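Local coordinates for protein Polyphosphate:AMP phosphotransferase (Pseudomonas aeruginosa PAO1, PDB 3CZP) that transfers phosphate from inorganic polyphosphate to AMP to make ADP, and less efficiently to GMP, using magnesium as cofactor, at residues N49-A54 and D190-Y195. Residues are numbered along the deposited sequence; the frame is centred on the assembly and turned at random.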
loop_
_atom_site.group_PDB
_atom_site.type_symbol
_atom_site.label_atom_id
_atom_site.label_comp_id
_atom_site.label_asym_id
_atom_site.label_seq_id
_atom_site.Cartn_x
_atom_site.Cartn_y
_atom_site.Cartn_z
ATOM N N ASN A 49 -21.501 6.276 13.936
ATOM C CA ASN A 49 -21.486 7.556 14.582
ATOM C C ASN A 49 -22.618 7.684 15.604
ATOM O O ASN A 49 -23.471 6.802 15.673
ATOM C CB ASN A 49 -21.695 8.623 13.512
ATOM C CG ASN A 49 -20.462 8.802 12.568
ATOM O OD1 ASN A 49 -20.494 8.346 11.418
ATOM N ND2 ASN A 49 -19.405 9.483 13.055
ATOM N N GLY A 50 -22.588 8.748 16.413
ATOM C CA GLY A 50 -23.614 9.012 17.376
ATOM C C GLY A 50 -23.189 9.233 18.814
ATOM O O GLY A 50 -22.065 9.607 19.095
ATOM N N ILE A 51 -24.128 8.998 19.709
ATOM C CA ILE A 51 -23.953 9.359 21.122
ATOM C C ILE A 51 -23.154 8.248 21.801
ATOM O O ILE A 51 -23.341 7.065 21.496
ATOM C CB ILE A 51 -25.327 9.587 21.836
ATOM C CG1 ILE A 51 -26.128 10.642 21.085
ATOM C CG2 ILE A 51 -25.143 10.008 23.294
ATOM C CD1 ILE A 51 -25.383 12.004 20.946
ATOM N N GLU A 52 -22.216 8.677 22.661
ATOM C CA GLU A 52 -21.478 7.829 23.584
ATOM C C GLU A 52 -22.486 7.005 24.382
ATOM O O GLU A 52 -23.424 7.561 24.987
ATOM C CB GLU A 52 -20.699 8.740 24.541
ATOM C CG GLU A 52 -20.051 8.097 25.766
ATOM C CD GLU A 52 -18.576 7.813 25.592
ATOM O OE1 GLU A 52 -18.189 7.321 24.505
ATOM O OE2 GLU A 52 -17.818 8.094 26.572
ATOM N N GLY A 53 -22.319 5.681 24.363
ATOM C CA GLY A 53 -23.172 4.810 25.180
ATOM C C GLY A 53 -24.401 4.286 24.455
ATOM O O GLY A 53 -25.233 3.591 25.063
ATOM N N ALA A 54 -24.505 4.592 23.155
ATOM C CA ALA A 54 -25.661 4.242 22.351
ATOM C C ALA A 54 -25.487 2.930 21.607
ATOM O O ALA A 54 -26.330 2.575 20.770
ATOM C CB ALA A 54 -25.997 5.387 21.381
ATOM N N ASP A 190 -25.747 18.608 24.374
ATOM C CA ASP A 190 -26.555 19.624 23.718
ATOM C C ASP A 190 -25.876 20.136 22.449
ATOM O O ASP A 190 -26.537 20.323 21.432
ATOM C CB ASP A 190 -26.847 20.783 24.679
ATOM C CG ASP A 190 -27.775 20.374 25.825
ATOM O OD1 ASP A 190 -28.218 19.202 25.891
ATOM O OD2 ASP A 190 -28.026 21.225 26.694
ATOM N N ARG A 191 -24.577 20.353 22.491
ATOM C CA ARG A 191 -23.898 20.897 21.319
ATOM C C ARG A 191 -23.659 19.865 20.274
ATOM O O ARG A 191 -23.798 20.148 19.092
ATOM C CB ARG A 191 -22.581 21.599 21.689
ATOM C CG ARG A 191 -22.821 22.753 22.626
ATOM C CD ARG A 191 -21.524 23.424 23.025
ATOM N NE ARG A 191 -20.879 23.961 21.831
ATOM C CZ ARG A 191 -19.573 24.133 21.672
ATOM N NH1 ARG A 191 -19.095 24.646 20.523
ATOM N NH2 ARG A 191 -18.752 23.778 22.662
ATOM N N PHE A 192 -23.316 18.651 20.705
ATOM C CA PHE A 192 -23.128 17.551 19.806
ATOM C C PHE A 192 -24.371 17.284 18.934
ATOM O O PHE A 192 -24.256 17.037 17.700
ATOM C CB PHE A 192 -22.825 16.301 20.598
ATOM C CG PHE A 192 -22.190 15.231 19.786
ATOM C CD1 PHE A 192 -20.837 15.288 19.508
ATOM C CD2 PHE A 192 -22.964 14.173 19.268
ATOM C CE1 PHE A 192 -20.247 14.298 18.762
ATOM C CE2 PHE A 192 -22.392 13.185 18.533
ATOM C CZ PHE A 192 -21.019 13.228 18.274
ATOM N N VAL A 193 -25.532 17.310 19.576
ATOM C CA VAL A 193 -26.764 17.008 18.875
ATOM C C VAL A 193 -27.199 18.200 18.030
ATOM O O VAL A 193 -27.809 18.008 16.995
ATOM C CB VAL A 193 -27.918 16.503 19.779
ATOM C CG1 VAL A 193 -27.634 15.032 20.293
ATOM C CG2 VAL A 193 -28.238 17.486 20.892
ATOM N N HIS A 194 -26.896 19.420 18.463
ATOM C CA HIS A 194 -27.142 20.646 17.658
ATOM C C HIS A 194 -26.384 20.617 16.343
ATOM O O HIS A 194 -26.942 20.764 15.242
ATOM C CB HIS A 194 -26.795 21.898 18.492
ATOM C CG HIS A 194 -26.714 23.164 17.707
ATOM N ND1 HIS A 194 -27.824 23.888 17.340
ATOM C CD2 HIS A 194 -25.640 23.850 17.243
ATOM C CE1 HIS A 194 -27.437 24.970 16.677
ATOM N NE2 HIS A 194 -26.113 24.980 16.627
ATOM N N TYR A 195 -25.092 20.355 16.430
ATOM C CA TYR A 195 -24.294 20.221 15.219
ATOM C C TYR A 195 -24.609 18.932 14.432
ATOM O O TYR A 195 -24.609 18.957 13.192
ATOM C CB TYR A 195 -22.793 20.345 15.526
ATOM C CG TYR A 195 -22.423 21.734 15.950
ATOM C CD1 TYR A 195 -22.599 22.811 15.067
ATOM C CD2 TYR A 195 -21.907 21.993 17.225
ATOM C CE1 TYR A 195 -22.280 24.122 15.455
ATOM C CE2 TYR A 195 -21.600 23.286 17.605
ATOM C CZ TYR A 195 -21.765 24.321 16.720
ATOM O OH TYR A 195 -21.460 25.571 17.091
#
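G50, the last residue of strand 44-50, turns its carbonyl O to the ring of F192 on helix 186-203, 3.6 Å from CE2 and 3.9 Å from CZ, approaching the ring at a slant. The same oxygen accepts a hydrogen bond from K56 NZ, so this polar atom beside the ring has a partner, while the aromatic C-H atoms merely pack against it. A CB on G50 would run into the carbonyl O of the residue before it, a strain glycine avoids. I51 supplies the rest of the contact through one methyl: with CG1 anti to its carbonyl carbon (chi1 -56°) and chi2 at -57°, CD1 points toward the helix and touches both F192 CD2 (3.7 Å) and V193 CG1 (3.8 Å). F192 reaches across with CG anti to its backbone N (chi1 -161°), and the I51 and F192 side chains run antiparallel alongside one another. W183 meets the F192 ring edge-to-face and also touches I51. From I51 to A54 the chain makes a type II turn, closed by A54 N to I51 O at 3.2 Å, with G53 in its left-handed third position. Between strand 44-50 and helix 56-66 this turn lies in what is, by family and sequence, probably the Walker A (P-loop) position of the P-loop NTPase fold, with K56 as its likely lysine, here in the N-terminal domain, which seems to be catalytically inactive. Apolar contacts over a small buried area (131 Å²), with no hydrogen bond between the two segments, imply that helix and loop are matched here by shape rather than by directed bonds.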